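Local coordinates for 3-oxo-tetronate kinase (Cupriavidus necator, PDB 5DMH), which catalyses the ATP-dependent phosphorylation of 3-oxo-tetronate, giving 3-oxo-tetronate 4-phosphate and ADP, at residues 301-306 against 341-346; 312-317 against 329-334; 316-321 against 367-372; 387-392 against 446-451. All blocks are in the same frame, centred on the assembly; numbering follows the deposited sequence.

Overall arrangement
Following the chain from the N terminus, contact 1 closes the loop from helix 297-308 to strand 343-345. Contact 2 is nested inside that loop and folds helix 327-336 back on strand 313-315, the neighbour of strand 343-345. Contact 3 starts from the same region, sharing I316 and D317 with contact 2, but crosses contact 1 by reaching forward to helix 362-382. Contact 4 follows in series, closing a separate loop from strand 387-391 to the C-terminal helix 443-451. Contacts 1 and 4 meet where W306 and P341 touch L448. Contacts 1, 3 and 4 all reach ADP and join helices and strands to the nucleotide site, while contact 2 lies farther off, at the outer strand.

Contact 1 of 4, residues 301-306 against 341-346; sequences GQVARW and PVLIYA. With ADP (adenosine-5'-diphosphate), chain C.
W306 and L343 form one half of a reciprocal pair of CH-pi contacts, in which helix and strand each contribute one ring and one aliphatic group. L343 CB lies over one face of the indole, 3.7 Å from the centroid of the five-membered ring of W306. Then the roles are exchanged: V303 CG1 of the helix sits 3.9 Å from the centroid of the Y345 ring, only 14° off its normal. The other V303 methyl, CG2, meets L343 CD2 at 4.0 Å, so the valine touches both strand residues. With chi1 of W306 at -175°, CG stands opposite the backbone N and the indole is carried from helix 301-306 to the strand. Its six-membered end brings CZ2 to within 3.4 Å of P341 O, which lies at the ring edge near its plane. A346 O accepts from N6 of ADP at 3.3 Å, in a fairly straight bond of 162°, and is also bonded to S348 OG. Across the two segments, then, adhesion is by dispersion and ring faces without a hydrogen bond; the indole N-H is satisfied by P312 O, just ahead of strand 313-315, and A346, just past the strand, turns its carbonyl to the adenine amino group.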
# COMPACT_ATOMS: atom_id res chain seq x y z
N GLY A 301 -7.84 -17.36 -3.05
CA GLY A 301 -7.78 -18.38 -2.03
C GLY A 301 -8.56 -18.02 -0.78
O GLY A 301 -9.17 -18.90 -0.15
N GLN A 302 -8.59 -16.73 -0.46
CA GLN A 302 -9.34 -16.24 0.72
C GLN A 302 -10.84 -16.31 0.52
O GLN A 302 -11.57 -16.68 1.43
CB GLN A 302 -8.89 -14.81 1.09
CG GLN A 302 -7.51 -14.80 1.75
CD GLN A 302 -6.66 -13.59 1.45
OE1 GLN A 302 -7.03 -12.68 0.70
NE2 GLN A 302 -5.45 -13.60 2.02
N VAL A 303 -11.28 -16.00 -0.70
CA VAL A 303 -12.68 -16.13 -1.09
C VAL A 303 -13.10 -17.61 -1.08
O VAL A 303 -14.16 -17.98 -0.55
CB VAL A 303 -12.88 -15.50 -2.48
CG1 VAL A 303 -14.20 -15.92 -3.10
CG2 VAL A 303 -12.73 -13.96 -2.42
N ALA A 304 -12.26 -18.47 -1.63
CA ALA A 304 -12.59 -19.91 -1.68
C ALA A 304 -12.74 -20.49 -0.28
O ALA A 304 -13.60 -21.32 -0.01
CB ALA A 304 -11.55 -20.64 -2.46
N ARG A 305 -11.86 -20.06 0.63
CA ARG A 305 -11.91 -20.54 2.00
C ARG A 305 -13.24 -20.12 2.65
O ARG A 305 -13.92 -20.91 3.29
CB ARG A 305 -10.73 -19.97 2.78
CG ARG A 305 -10.68 -20.36 4.23
CD ARG A 305 -10.74 -21.85 4.42
NE ARG A 305 -10.45 -22.20 5.81
CZ ARG A 305 -10.83 -23.33 6.41
NH1 ARG A 305 -11.53 -24.26 5.76
NH2 ARG A 305 -10.51 -23.52 7.68
N TRP A 306 -13.60 -18.85 2.47
CA TRP A 306 -14.87 -18.33 2.98
C TRP A 306 -16.03 -19.19 2.51
O TRP A 306 -16.87 -19.58 3.31
CB TRP A 306 -15.02 -16.87 2.51
CG TRP A 306 -16.22 -16.13 3.03
CD1 TRP A 306 -17.46 -16.11 2.48
CD2 TRP A 306 -16.28 -15.28 4.19
NE1 TRP A 306 -18.29 -15.31 3.22
CE2 TRP A 306 -17.59 -14.77 4.27
CE3 TRP A 306 -15.35 -14.88 5.17
CZ2 TRP A 306 -18.01 -13.92 5.29
CZ3 TRP A 306 -15.77 -14.05 6.19
CH2 TRP A 306 -17.08 -13.55 6.22
N PRO A 341 -21.44 -11.37 9.13
CA PRO A 341 -20.82 -10.70 7.99
C PRO A 341 -20.93 -11.52 6.73
O PRO A 341 -20.87 -12.75 6.76
CB PRO A 341 -19.34 -10.58 8.41
CG PRO A 341 -19.41 -10.59 9.91
CD PRO A 341 -20.51 -11.53 10.26
N VAL A 342 -21.13 -10.81 5.63
CA VAL A 342 -21.10 -11.38 4.31
C VAL A 342 -19.86 -10.90 3.56
O VAL A 342 -19.25 -9.89 3.91
CB VAL A 342 -22.35 -11.01 3.48
CG1 VAL A 342 -23.63 -11.33 4.26
CG2 VAL A 342 -22.32 -9.57 3.02
N LEU A 343 -19.54 -11.65 2.51
CA LEU A 343 -18.50 -11.34 1.55
C LEU A 343 -19.15 -10.90 0.24
O LEU A 343 -19.99 -11.63 -0.31
CB LEU A 343 -17.67 -12.59 1.29
CG LEU A 343 -16.67 -12.49 0.13
CD1 LEU A 343 -15.56 -11.48 0.37
CD2 LEU A 343 -16.08 -13.85 -0.16
N ILE A 344 -18.82 -9.69 -0.20
CA ILE A 344 -19.17 -9.22 -1.54
C ILE A 344 -17.89 -9.18 -2.34
O ILE A 344 -16.93 -8.52 -1.93
CB ILE A 344 -19.83 -7.84 -1.49
CG1 ILE A 344 -20.96 -7.82 -0.46
CG2 ILE A 344 -20.31 -7.40 -2.87
CD1 ILE A 344 -22.18 -8.69 -0.79
N TYR A 345 -17.85 -9.86 -3.49
CA TYR A 345 -16.58 -10.07 -4.19
C TYR A 345 -16.71 -10.06 -5.68
O TYR A 345 -17.67 -10.56 -6.23
CB TYR A 345 -15.90 -11.38 -3.74
CG TYR A 345 -16.54 -12.68 -4.21
CD1 TYR A 345 -17.64 -13.20 -3.56
CD2 TYR A 345 -16.06 -13.37 -5.31
CE1 TYR A 345 -18.24 -14.38 -3.95
CE2 TYR A 345 -16.65 -14.55 -5.74
CZ TYR A 345 -17.74 -15.05 -5.06
OH TYR A 345 -18.32 -16.22 -5.45
N ALA A 346 -15.72 -9.48 -6.34
CA ALA A 346 -15.59 -9.55 -7.78
C ALA A 346 -14.44 -10.48 -8.15
O ALA A 346 -14.26 -10.83 -9.32
CB ALA A 346 -15.34 -8.17 -8.34
PB ADP C . -4.51 -5.61 -5.67
O1B ADP C . -4.26 -5.16 -4.24
O2B ADP C . -4.63 -7.13 -5.76
O3B ADP C . -3.55 -5.00 -6.68
PA ADP C . -6.61 -3.73 -6.45
O1A ADP C . -7.93 -3.57 -5.81
O2A ADP C . -5.53 -2.71 -6.31
O3A ADP C . -6.05 -5.19 -6.03
O5' ADP C . -6.76 -3.87 -8.04
C5' ADP C . -7.62 -4.84 -8.63
C4' ADP C . -8.32 -4.21 -9.83
O4' ADP C . -8.89 -5.23 -10.63
C3' ADP C . -9.45 -3.29 -9.41
O3' ADP C . -9.56 -2.16 -10.29
C2' ADP C . -10.64 -4.18 -9.54
O2' ADP C . -11.86 -3.47 -9.59
C1' ADP C . -10.28 -4.95 -10.78
N9 ADP C . -11.06 -6.18 -10.86
C8 ADP C . -11.36 -7.03 -9.84
N7 ADP C . -12.13 -8.04 -10.27
C5 ADP C . -12.32 -7.83 -11.59
C6 ADP C . -13.07 -8.52 -12.65
N6 ADP C . -13.71 -9.66 -12.32
N1 ADP C . -13.02 -8.01 -13.89
C2 ADP C . -12.34 -6.88 -14.19
N3 ADP C . -11.65 -6.17 -13.27
C4 ADP C . -11.62 -6.60 -11.98

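Contact 2 of 4, residues 312-317 against 329-334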
# COMPACT_ATOMS: atom_id res chain seq x y z
N PRO A 312 -21.86 -16.73 4.08
CA PRO A 312 -22.64 -16.05 3.05
C PRO A 312 -21.81 -15.14 2.16
O PRO A 312 -20.94 -14.41 2.66
CB PRO A 312 -23.66 -15.22 3.84
CG PRO A 312 -23.25 -15.24 5.28
CD PRO A 312 -22.06 -16.17 5.43
N ALA A 313 -22.07 -15.19 0.86
CA ALA A 313 -21.30 -14.43 -0.11
C ALA A 313 -22.13 -14.10 -1.35
O ALA A 313 -23.01 -14.88 -1.76
CB ALA A 313 -20.05 -15.20 -0.54
N LEU A 314 -21.86 -12.96 -1.95
CA LEU A 314 -22.46 -12.60 -3.21
C LEU A 314 -21.40 -12.12 -4.18
O LEU A 314 -20.62 -11.24 -3.85
CB LEU A 314 -23.50 -11.51 -3.03
CG LEU A 314 -24.19 -11.06 -4.32
CD1 LEU A 314 -24.90 -12.23 -4.97
CD2 LEU A 314 -25.17 -9.93 -4.02
N ARG A 315 -21.39 -12.70 -5.37
CA ARG A 315 -20.43 -12.30 -6.40
C ARG A 315 -20.96 -11.18 -7.31
O ARG A 315 -22.14 -11.15 -7.68
CB ARG A 315 -20.09 -13.53 -7.24
CG ARG A 315 -18.96 -13.33 -8.18
CD ARG A 315 -18.61 -14.61 -8.88
NE ARG A 315 -17.41 -14.46 -9.67
CZ ARG A 315 -16.68 -15.46 -10.16
NH1 ARG A 315 -17.05 -16.73 -9.94
NH2 ARG A 315 -15.60 -15.20 -10.88
N ILE A 316 -20.08 -10.23 -7.60
CA ILE A 316 -20.33 -9.10 -8.49
C ILE A 316 -19.87 -9.43 -9.91
O ILE A 316 -18.71 -9.76 -10.10
CB ILE A 316 -19.44 -7.89 -8.09
CG1 ILE A 316 -19.70 -7.45 -6.66
CG2 ILE A 316 -19.61 -6.76 -9.07
CD1 ILE A 316 -21.14 -7.41 -6.31
N ASP A 317 -20.78 -9.32 -10.87
CA ASP A 317 -20.45 -9.53 -12.29
C ASP A 317 -20.25 -8.18 -12.96
O ASP A 317 -21.21 -7.45 -13.15
CB ASP A 317 -21.60 -10.25 -12.97
CG ASP A 317 -21.36 -10.52 -14.45
OD1 ASP A 317 -20.33 -10.07 -15.00
OD2 ASP A 317 -22.22 -11.18 -15.07
N ASP A 329 -27.31 -2.44 -5.17
CA ASP A 329 -28.54 -2.57 -4.39
C ASP A 329 -28.72 -4.03 -3.94
O ASP A 329 -29.10 -4.29 -2.80
CB ASP A 329 -29.76 -2.13 -5.20
CG ASP A 329 -29.79 -0.63 -5.48
OD1 ASP A 329 -29.05 0.13 -4.82
OD2 ASP A 329 -30.59 -0.21 -6.36
N ALA A 330 -28.43 -4.98 -4.83
CA ALA A 330 -28.60 -6.40 -4.50
C ALA A 330 -27.63 -6.83 -3.42
O ALA A 330 -27.97 -7.65 -2.55
CB ALA A 330 -28.41 -7.26 -5.73
N ALA A 331 -26.40 -6.32 -3.49
CA ALA A 331 -25.38 -6.62 -2.48
C ALA A 331 -25.76 -6.06 -1.12
O ALA A 331 -25.61 -6.72 -0.11
CB ALA A 331 -24.05 -6.11 -2.91
N LEU A 332 -26.26 -4.83 -1.10
CA LEU A 332 -26.77 -4.22 0.10
C LEU A 332 -27.91 -5.02 0.73
O LEU A 332 -27.96 -5.24 1.94
CB LEU A 332 -27.29 -2.82 -0.23
CG LEU A 332 -26.51 -1.54 0.11
CD1 LEU A 332 -25.33 -1.78 0.99
CD2 LEU A 332 -26.12 -0.82 -1.17
N ALA A 333 -28.85 -5.45 -0.10
CA ALA A 333 -29.99 -6.23 0.36
C ALA A 333 -29.50 -7.56 0.92
O ALA A 333 -30.03 -8.06 1.90
CB ALA A 333 -30.98 -6.46 -0.78
N PHE A 334 -28.47 -8.11 0.29
CA PHE A 334 -27.94 -9.41 0.70
C PHE A 334 -27.32 -9.28 2.10
O PHE A 334 -27.63 -10.06 3.02
CB PHE A 334 -26.91 -9.89 -0.32
CG PHE A 334 -26.36 -11.24 -0.04
CD1 PHE A 334 -27.13 -12.38 -0.26
CD2 PHE A 334 -25.08 -11.39 0.45
CE1 PHE A 334 -26.64 -13.64 0.01
CE2 PHE A 334 -24.57 -12.67 0.72
CZ PHE A 334 -25.35 -13.79 0.49
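F334 and L314 supply the one CH-pi contact. Helix 329-334 runs almost antiparallel to strand 313-315 there, at 174°. L314 CB stands over one face of the phenyl ring, displaced toward the rim, 4.1 Å from the centroid of F334. The first torsion of F334, chi1 -177°, sets CG opposite the backbone N and carries the ring across to the strand.

Around the ring's outer end the contacts are with backbone. P312 C is at the edge, 4.0 Å from F334 CE2, and A313 O approaches F334 CZ obliquely at 3.4 Å. H338, just past the end of the helix, also meets the F334 ring, with the two planes inclined at about 55°.

The remaining contacts are between aliphatic groups. L314 CD2 reaches into the helix surface, 3.7 Å from A331 CA and 4.1 Å from A331 CB, where the small side chain of A331 probably lets the leucine come close to the helix backbone. P312 CB touches F334 CZ at 4.0 Å. On its other flanks A331 meets I344 of the neighbouring strand and V376 of helix 362-382.

No hydrogen bond crosses between the segments. The backbone of L314 is instead hydrogen-bonded to L343 and Y345 of strand 343-345, and the R315 side chain turns to E352. Between these two segments the helix is held by apolar contacts, on a strand that is outermost within the chain.

Contact 3 of 4, residues 316-321 against 367-372. With ADP (adenosine-5'-diphosphate), chain C.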
# COMPACT_ATOMS: atom_id res chain seq x y z
N ILE A 316 -20.08 -10.23 -7.60
CA ILE A 316 -20.33 -9.10 -8.49
C ILE A 316 -19.87 -9.43 -9.91
O ILE A 316 -18.71 -9.76 -10.10
CB ILE A 316 -19.44 -7.89 -8.09
CG1 ILE A 316 -19.70 -7.45 -6.66
CG2 ILE A 316 -19.61 -6.76 -9.07
CD1 ILE A 316 -21.14 -7.41 -6.31
N ASP A 317 -20.78 -9.32 -10.87
CA ASP A 317 -20.45 -9.53 -12.29
C ASP A 317 -20.25 -8.18 -12.96
O ASP A 317 -21.21 -7.45 -13.15
CB ASP A 317 -21.60 -10.25 -12.97
CG ASP A 317 -21.36 -10.52 -14.45
OD1 ASP A 317 -20.33 -10.07 -15.00
OD2 ASP A 317 -22.22 -11.18 -15.07
N PRO A 318 -19.01 -7.86 -13.34
CA PRO A 318 -18.75 -6.55 -13.96
C PRO A 318 -19.64 -6.30 -15.19
O PRO A 318 -19.99 -5.16 -15.51
CB PRO A 318 -17.29 -6.64 -14.37
CG PRO A 318 -16.69 -7.64 -13.42
CD PRO A 318 -17.79 -8.67 -13.27
N LEU A 319 -20.01 -7.36 -15.89
CA LEU A 319 -20.83 -7.19 -17.09
C LEU A 319 -22.23 -6.72 -16.73
O LEU A 319 -22.85 -5.97 -17.48
CB LEU A 319 -20.87 -8.47 -17.92
CG LEU A 319 -19.52 -9.05 -18.37
CD1 LEU A 319 -19.79 -10.28 -19.22
CD2 LEU A 319 -18.74 -8.03 -19.13
N ALA A 320 -22.74 -7.16 -15.57
CA ALA A 320 -24.03 -6.68 -15.05
C ALA A 320 -23.96 -5.21 -14.64
O ALA A 320 -24.90 -4.44 -14.89
CB ALA A 320 -24.48 -7.53 -13.88
N LEU A 321 -22.84 -4.81 -14.03
CA LEU A 321 -22.61 -3.40 -13.71
C LEU A 321 -22.66 -2.52 -14.96
O LEU A 321 -23.33 -1.49 -14.97
CB LEU A 321 -21.25 -3.21 -12.99
CG LEU A 321 -21.16 -3.83 -11.59
CD1 LEU A 321 -19.75 -3.74 -11.04
CD2 LEU A 321 -22.15 -3.19 -10.61
N HIS A 367 -12.88 0.23 -12.72
CA HIS A 367 -13.58 1.30 -12.02
C HIS A 367 -15.05 0.96 -11.69
O HIS A 367 -15.53 1.31 -10.60
CB HIS A 367 -13.45 2.63 -12.77
CG HIS A 367 -12.09 3.26 -12.63
ND1 HIS A 367 -11.70 4.37 -13.35
CD2 HIS A 367 -11.04 2.92 -11.85
CE1 HIS A 367 -10.45 4.68 -13.02
NE2 HIS A 367 -10.03 3.82 -12.11
N LEU A 368 -15.75 0.24 -12.57
CA LEU A 368 -17.11 -0.20 -12.23
C LEU A 368 -17.10 -1.04 -10.96
O LEU A 368 -17.93 -0.87 -10.06
CB LEU A 368 -17.74 -1.00 -13.38
CG LEU A 368 -18.17 -0.18 -14.58
CD1 LEU A 368 -18.37 -1.03 -15.85
CD2 LEU A 368 -19.46 0.60 -14.24
N VAL A 369 -16.15 -1.97 -10.87
CA VAL A 369 -16.08 -2.82 -9.70
C VAL A 369 -15.74 -2.04 -8.43
O VAL A 369 -16.37 -2.25 -7.40
CB VAL A 369 -15.09 -3.98 -9.90
CG1 VAL A 369 -14.85 -4.74 -8.56
CG2 VAL A 369 -15.57 -4.91 -11.04
N GLU A 370 -14.74 -1.16 -8.50
CA GLU A 370 -14.36 -0.33 -7.40
C GLU A 370 -15.55 0.50 -6.92
O GLU A 370 -15.81 0.57 -5.72
CB GLU A 370 -13.20 0.62 -7.79
CG GLU A 370 -11.86 -0.09 -8.00
CD GLU A 370 -10.77 0.82 -8.51
OE1 GLU A 370 -10.88 2.05 -8.33
OE2 GLU A 370 -9.81 0.29 -9.15
N GLN A 371 -16.27 1.10 -7.87
CA GLN A 371 -17.40 1.98 -7.55
C GLN A 371 -18.52 1.21 -6.85
O GLN A 371 -19.18 1.73 -5.94
CB GLN A 371 -17.95 2.59 -8.83
CG GLN A 371 -17.09 3.70 -9.42
CD GLN A 371 -17.61 4.19 -10.77
OE1 GLN A 371 -18.81 4.11 -11.06
NE2 GLN A 371 -16.69 4.70 -11.60
N CYS A 372 -18.73 -0.02 -7.29
CA CYS A 372 -19.78 -0.88 -6.74
C CYS A 372 -19.49 -1.21 -5.29
O CYS A 372 -20.33 -1.02 -4.39
CB CYS A 372 -19.91 -2.15 -7.57
SG CYS A 372 -21.16 -3.29 -6.97
PB ADP C . -4.51 -5.61 -5.67
O1B ADP C . -4.26 -5.16 -4.24
O2B ADP C . -4.63 -7.13 -5.76
O3B ADP C . -3.55 -5.00 -6.68
PA ADP C . -6.61 -3.73 -6.45
O1A ADP C . -7.93 -3.57 -5.81
O2A ADP C . -5.53 -2.71 -6.31
O3A ADP C . -6.05 -5.19 -6.03
O5' ADP C . -6.76 -3.87 -8.04
C5' ADP C . -7.62 -4.84 -8.63
C4' ADP C . -8.32 -4.21 -9.83
O4' ADP C . -8.89 -5.23 -10.63
C3' ADP C . -9.45 -3.29 -9.41
O3' ADP C . -9.56 -2.16 -10.29
C2' ADP C . -10.64 -4.18 -9.54
O2' ADP C . -11.86 -3.47 -9.59
C1' ADP C . -10.28 -4.95 -10.78
N9 ADP C . -11.06 -6.18 -10.86
C8 ADP C . -11.36 -7.03 -9.84
N7 ADP C . -12.13 -8.04 -10.27
C5 ADP C . -12.32 -7.83 -11.59
C6 ADP C . -13.07 -8.52 -12.65
N6 ADP C . -13.71 -9.66 -12.32
N1 ADP C . -13.02 -8.01 -13.89
C2 ADP C . -12.34 -6.88 -14.19
N3 ADP C . -11.65 -6.17 -13.27
C4 ADP C . -11.62 -6.60 -11.98
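L321 and C372 head a set of apolar contacts between the short helix 318-322 and helix 362-382. The two methyls of L321 divide the work: CD2 rests 3.8 Å from C372 SG, while CD1 lies over the other helix's backbone, 3.5 Å from L368 O. With chi1 at 179°, opposite its own backbone N, the sulfur of C372 is turned toward segment 316-321 and meets I316 CD1, at 4.2 Å. Nearer the nucleotide, P318 CG packs against V369 CG2 at 3.8 Å.

Polar contacts shape the start of the short helix. D317 is its N-cap, and D317 OD1 accepts from L319 N at 2.9 Å. The N-H comes from above the carboxylate, 54° out of its plane, with an angle of 146° at the hydrogen.

A third group involves ADP. E370 OE2 accepts the ribose O3' hydroxyl at 2.7 Å, and E370 OE1 is bridged to K84, a residue of the N-terminal, sugar-binding part. V369 CB lies 3.3 Å from ADP O2', and P318 CG is 3.7 Å from ADP N1, so the same two side chains that pack together also border ribose and adenine.

Helix 327-336 lies against this pair, its V327 touching I316 and L321 and its A328 touching C372. Helix 350-360 meets P318 and L319, and I316 is hydrogen-bonded through its backbone to Y345 of strand 343-345.

Contact 4 of 4, residues 387-392 against 446-451; sequences RFVVAG and EALRQL. With ADP (adenosine-5'-diphosphate), chain C.
R387 presents one face of its guanidinium group to L448 CD2, which is 4.0 Å from R387 NH2, and turns an edge toward the carbonyl carbon of L448. The setting is an alpha/beta layer in the nucleotide-binding half of a four-carbon acid sugar kinase: strand 387-391, between strands 288-292 and 430-434, is covered by the C-terminal helix running roughly antiparallel to it.

The guanidinium edge makes the single hydrogen bond across the contact, R387 NH2 to L448 O, at 3.0 Å. The acceptor lies in the guanidinium plane, yet the donor stands 57° out of the carbonyl plane, and the bond is bent to 143°. R387 CD rests 4.1 Å from L451 CB, and the bend beyond it, chi3 -70°, turns the guanidinium to the L448 carbonyl. R387 NH1 donates to G286 O and NE is also bonded outside the two segments, which together probably hold the buried group's rotation.

V389 forms the apolar centre. Its CG2 touches three helix side chains: A447 CB at 3.8 Å, L448 CD2 at 3.9 Å and L451 CD1 at 4.0 Å. The same L451 methyl also reaches the backbone, near F388 O.

Past its last residue, A391, the strand delivers G392, the N-cap of helix 393-403, to the diphosphate. The amino end of that helix probably favours the negative charge there, and G392 CA lies 3.3 Å from ADP O1B.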
# COMPACT_ATOMS: atom_id res chain seq x y z
N ARG A 387 -17.35 -2.62 11.09
CA ARG A 387 -16.10 -3.34 10.76
C ARG A 387 -16.05 -3.64 9.26
O ARG A 387 -16.97 -4.24 8.72
CB ARG A 387 -15.96 -4.65 11.54
CG ARG A 387 -15.93 -4.50 13.08
CD ARG A 387 -15.90 -5.86 13.78
NE ARG A 387 -17.17 -6.55 13.62
CZ ARG A 387 -17.35 -7.85 13.42
NH1 ARG A 387 -18.58 -8.33 13.28
NH2 ARG A 387 -16.33 -8.69 13.35
N PHE A 388 -14.97 -3.20 8.62
CA PHE A 388 -14.79 -3.37 7.19
C PHE A 388 -13.45 -4.00 6.88
O PHE A 388 -12.40 -3.42 7.19
CB PHE A 388 -14.84 -2.00 6.51
CG PHE A 388 -16.12 -1.26 6.72
CD1 PHE A 388 -16.37 -0.59 7.91
CD2 PHE A 388 -17.07 -1.17 5.70
CE1 PHE A 388 -17.55 0.11 8.09
CE2 PHE A 388 -18.23 -0.47 5.89
CZ PHE A 388 -18.48 0.16 7.07
N VAL A 389 -13.49 -5.18 6.25
CA VAL A 389 -12.30 -5.84 5.70
C VAL A 389 -12.35 -5.70 4.18
O VAL A 389 -13.30 -6.12 3.55
CB VAL A 389 -12.28 -7.34 6.06
CG1 VAL A 389 -11.07 -8.02 5.45
CG2 VAL A 389 -12.31 -7.52 7.57
N VAL A 390 -11.33 -5.06 3.62
CA VAL A 390 -11.26 -4.75 2.21
C VAL A 390 -10.02 -5.40 1.60
O VAL A 390 -8.92 -5.18 2.07
CB VAL A 390 -11.23 -3.24 1.96
CG1 VAL A 390 -11.37 -2.95 0.46
CG2 VAL A 390 -12.30 -2.49 2.76
N ALA A 391 -10.22 -6.17 0.54
CA ALA A 391 -9.14 -6.83 -0.15
C ALA A 391 -8.84 -6.10 -1.44
O ALA A 391 -9.72 -6.00 -2.30
CB ALA A 391 -9.51 -8.28 -0.44
N GLY A 392 -7.62 -5.54 -1.55
CA GLY A 392 -7.22 -4.84 -2.74
C GLY A 392 -6.84 -3.38 -2.47
O GLY A 392 -7.51 -2.67 -1.73
N GLU A 446 -9.80 -14.06 10.27
CA GLU A 446 -8.80 -13.52 11.18
C GLU A 446 -8.96 -12.01 11.36
O GLU A 446 -8.94 -11.51 12.49
CB GLU A 446 -7.39 -13.85 10.67
CG GLU A 446 -7.04 -15.32 10.80
CD GLU A 446 -5.74 -15.67 10.09
OE1 GLU A 446 -5.58 -15.33 8.90
OE2 GLU A 446 -4.87 -16.25 10.74
N ALA A 447 -9.13 -11.31 10.26
CA ALA A 447 -9.28 -9.85 10.27
C ALA A 447 -10.57 -9.40 10.98
O ALA A 447 -10.54 -8.55 11.89
CB ALA A 447 -9.24 -9.32 8.86
N LEU A 448 -11.69 -10.03 10.62
CA LEU A 448 -12.97 -9.67 11.21
C LEU A 448 -12.90 -9.79 12.73
O LEU A 448 -13.38 -8.92 13.46
CB LEU A 448 -14.09 -10.56 10.68
CG LEU A 448 -14.63 -10.13 9.33
CD1 LEU A 448 -15.48 -11.25 8.79
CD2 LEU A 448 -15.46 -8.83 9.46
N ARG A 449 -12.31 -10.89 13.20
CA ARG A 449 -12.17 -11.13 14.64
C ARG A 449 -11.24 -10.16 15.34
O ARG A 449 -11.51 -9.72 16.45
CB ARG A 449 -11.70 -12.57 14.91
CG ARG A 449 -12.76 -13.61 14.66
CD ARG A 449 -12.23 -15.02 14.88
NE ARG A 449 -13.29 -16.02 14.72
CZ ARG A 449 -14.21 -16.30 15.64
NH1 ARG A 449 -14.21 -15.67 16.81
NH2 ARG A 449 -15.13 -17.22 15.40
N GLN A 450 -10.12 -9.83 14.71
CA GLN A 450 -9.21 -8.90 15.34
C GLN A 450 -9.80 -7.48 15.40
O GLN A 450 -9.54 -6.75 16.35
CB GLN A 450 -7.86 -8.89 14.63
CG GLN A 450 -6.80 -8.28 15.51
CD GLN A 450 -5.41 -8.45 14.96
OE1 GLN A 450 -5.01 -9.55 14.54
NE2 GLN A 450 -4.65 -7.37 14.96
N LEU A 451 -10.60 -7.11 14.40
CA LEU A 451 -11.23 -5.79 14.37
C LEU A 451 -12.22 -5.61 15.53
O LEU A 451 -12.39 -4.52 16.07
CB LEU A 451 -11.91 -5.56 13.01
CG LEU A 451 -11.06 -5.37 11.76
CD1 LEU A 451 -11.96 -4.97 10.59
CD2 LEU A 451 -9.96 -4.34 11.96
PB ADP C . -4.51 -5.61 -5.67
O1B ADP C . -4.26 -5.16 -4.24
O2B ADP C . -4.63 -7.13 -5.76
O3B ADP C . -3.55 -5.00 -6.68
PA ADP C . -6.61 -3.73 -6.45
O1A ADP C . -7.93 -3.57 -5.81
O2A ADP C . -5.53 -2.71 -6.31
O3A ADP C . -6.05 -5.19 -6.03
O5' ADP C . -6.76 -3.87 -8.04
C5' ADP C . -7.62 -4.84 -8.63
C4' ADP C . -8.32 -4.21 -9.83
O4' ADP C . -8.89 -5.23 -10.63
C3' ADP C . -9.45 -3.29 -9.41
O3' ADP C . -9.56 -2.16 -10.29
C2' ADP C . -10.64 -4.18 -9.54
O2' ADP C . -11.86 -3.47 -9.59
C1' ADP C . -10.28 -4.95 -10.78
N9 ADP C . -11.06 -6.18 -10.86
C8 ADP C . -11.36 -7.03 -9.84
N7 ADP C . -12.13 -8.04 -10.27
C5 ADP C . -12.32 -7.83 -11.59
C6 ADP C . -13.07 -8.52 -12.65
N6 ADP C . -13.71 -9.66 -12.32
N1 ADP C . -13.02 -8.01 -13.89
C2 ADP C . -12.34 -6.88 -14.19
N3 ADP C . -11.65 -6.17 -13.27
C4 ADP C . -11.62 -6.60 -11.98